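Local coordinates for protein cellulase (Uncultured bacterium, PDB 6XSO) that probably hydrolyses internal beta-1,4 linkages of cellulose and related plant polysaccharides, acting as a broad-specificity endoglucanase of glycoside hydrolase family 5, at residues 19-22 against 23-26. Sequence-based numbering, arbitrary orientation.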
ATOM      1  N   PHE A  19     -11.378  10.096 -15.509  1.00 31.90           N
ATOM      2  CA  PHE A  19     -11.012   9.343 -14.313  1.00 27.33           C
ATOM      3  C   PHE A  19     -12.157   8.409 -13.950  1.00 27.15           C
ATOM      4  O   PHE A  19     -13.254   8.863 -13.610  1.00 27.25           O
ATOM      5  CB  PHE A  19     -10.639  10.284 -13.163  1.00 25.53           C
ATOM      6  CG  PHE A  19      -9.234  10.820 -13.285  1.00 26.09           C
ATOM      7  CD1 PHE A  19      -8.917  11.779 -14.224  1.00 37.19           C
ATOM      8  CD2 PHE A  19      -8.227  10.331 -12.480  1.00 26.93           C
ATOM      9  CE1 PHE A  19      -7.621  12.245 -14.338  1.00 35.68           C
ATOM     10  CE2 PHE A  19      -6.931  10.807 -12.604  1.00 23.85           C
ATOM     11  CZ  PHE A  19      -6.631  11.739 -13.528  1.00 28.55           C
ATOM     12  N   GLU A  20     -11.894   7.105 -14.052  1.00 23.80           N
ATOM     13  CA  GLU A  20     -12.859   6.089 -13.680  1.00 22.88           C
ATOM     14  C   GLU A  20     -13.107   6.154 -12.180  1.00 24.14           C
ATOM     15  O   GLU A  20     -12.343   6.772 -11.426  1.00 27.04           O
ATOM     16  CB  GLU A  20     -12.325   4.697 -14.042  1.00 25.13           C
ATOM     17  CG  GLU A  20     -11.052   4.333 -13.294  1.00 25.27           C
ATOM     18  CD  GLU A  20     -10.354   3.097 -13.824  1.00 25.66           C
ATOM     19  OE1 GLU A  20     -10.994   2.267 -14.527  1.00 26.86           O
ATOM     20  OE2 GLU A  20      -9.153   2.926 -13.496  1.00 23.67           O
ATOM     21  N   THR A  21     -14.193   5.520 -11.749  1.00 25.70           N
ATOM     22  CA  THR A  21     -14.446   5.421 -10.323  1.00 22.47           C
ATOM     23  C   THR A  21     -13.374   4.556  -9.667  1.00 24.89           C
ATOM     24  O   THR A  21     -12.767   3.679 -10.290  1.00 23.72           O
ATOM     25  CB  THR A  21     -15.815   4.794 -10.029  1.00 25.10           C
ATOM     26  OG1 THR A  21     -15.852   3.440 -10.495  1.00 26.39           O
ATOM     27  CG2 THR A  21     -16.946   5.594 -10.674  1.00 29.65           C
ATOM     28  N   ALA A  22     -13.163   4.781  -8.372  1.00 22.71           N
ATOM     29  CA  ALA A  22     -12.237   3.917  -7.657  1.00 21.36           C
ATOM     30  C   ALA A  22     -12.703   2.471  -7.671  1.00 22.14           C
ATOM     31  O   ALA A  22     -11.871   1.564  -7.706  1.00 22.00           O
ATOM     32  CB  ALA A  22     -12.055   4.409  -6.228  1.00 23.10           C
ATOM     33  N   THR A  23     -14.018   2.232  -7.647  1.00 23.86           N
ATOM     34  CA  THR A  23     -14.523   0.862  -7.698  1.00 22.10           C
ATOM     35  C   THR A  23     -14.069   0.171  -8.979  1.00 22.26           C
ATOM     36  O   THR A  23     -13.615  -0.978  -8.955  1.00 21.67           O
ATOM     37  CB  THR A  23     -16.051   0.847  -7.568  1.00 23.18           C
ATOM     38  OG1 THR A  23     -16.423   1.231  -6.237  1.00 23.06           O
ATOM     39  CG2 THR A  23     -16.617  -0.536  -7.838  1.00 22.03           C
ATOM     40  N   ASN A  24     -14.176   0.863 -10.115  1.00 22.88           N
ATOM     41  CA  ASN A  24     -13.700   0.271 -11.364  1.00 22.97           C
ATOM     42  C   ASN A  24     -12.179   0.165 -11.395  1.00 21.53           C
ATOM     43  O   ASN A  24     -11.640  -0.819 -11.921  1.00 23.37           O
ATOM     44  CB  ASN A  24     -14.224   1.060 -12.556  1.00 23.81           C
ATOM     45  CG  ASN A  24     -15.650   0.684 -12.906  1.00 29.00           C
ATOM     46  OD1 ASN A  24     -16.046  -0.477 -12.775  1.00 31.58           O
ATOM     47  ND2 ASN A  24     -16.432   1.660 -13.347  1.00 29.18           N
ATOM     48  N   ALA A  25     -11.467   1.163 -10.859  1.00 21.28           N
ATOM     49  CA  ALA A  25     -10.009   1.074 -10.832  1.00 23.14           C
ATOM     50  C   ALA A  25      -9.560  -0.193 -10.120  1.00 21.57           C
ATOM     51  O   ALA A  25      -8.707  -0.940 -10.615  1.00 20.77           O
ATOM     52  CB  ALA A  25      -9.413   2.286 -10.124  1.00 24.76           C
ATOM     53  N   VAL A  26     -10.152  -0.461  -8.958  1.00 21.00           N
ATOM     54  CA  VAL A  26      -9.721  -1.582  -8.133  1.00 19.76           C
ATOM     55  C   VAL A  26     -10.025  -2.899  -8.828  1.00 21.38           C
ATOM     56  O   VAL A  26      -9.201  -3.818  -8.835  1.00 21.41           O
ATOM     57  CB  VAL A  26     -10.373  -1.464  -6.743  1.00 20.10           C
ATOM     58  CG1 VAL A  26     -10.158  -2.736  -5.939  1.00 20.74           C
ATOM     59  CG2 VAL A  26      -9.818  -0.243  -6.004  1.00 20.36           C
TER
HETATM   60  O   HOH W   1     -15.917   4.447 -13.958  1.00 28.42           O
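Thr21 caps the N-terminus of helix 22-28, taking the backbone N-H of Asn24 on its OG1 at 3.1 Å, with a nearly straight N-H...O angle of 163°. The hydroxyl reaches that N-H because it stands between its own backbone N and carbonyl carbon (chi1 64°), which turns it back over the first turn. Threonine suits the N-cap, since its short side chain can replace the carbonyl that a preceding turn would have supplied. Behind the cap the helical ladder begins: Thr21 O receives Ala25 N and Ala22 O receives Val26 N, each at 2.9 Å, the first i to i+4 bonds of the helix. Ala22 is small enough to be buried at the start of the helix, its side chain resting on the loop at Asn228.

Asn24 crosses the Thr21 side chain, and a water accepts from both its ND2, at 2.9 Å, and Thr21 N, tying the Asn24 amide to the backbone N-H of the cap residue itself. Glu20 lies alongside the same turn: its CG also sits between backbone N and carbonyl carbon (chi1 63°), and from there the chain runs out extended past Ala25, bringing OE2 to within 3.4 Å of Ala25 CB. The small side chain of Ala25 lets the carboxylate lie directly against CA and CB. Its two oxygens take different partners, OE2 the hydroxyl of Tyr116 and OE1 ND2 of Asn28, which fixes how the carboxylate is turned. A glutamate can thus reach from the loop to both the far end of the helix and the barrel strand 116-119. The whole is an N-capped first helical turn, here in the short helix leading into 31-34, the first strand of the (beta/alpha)8 TIM barrel of family 5 glycoside hydrolases.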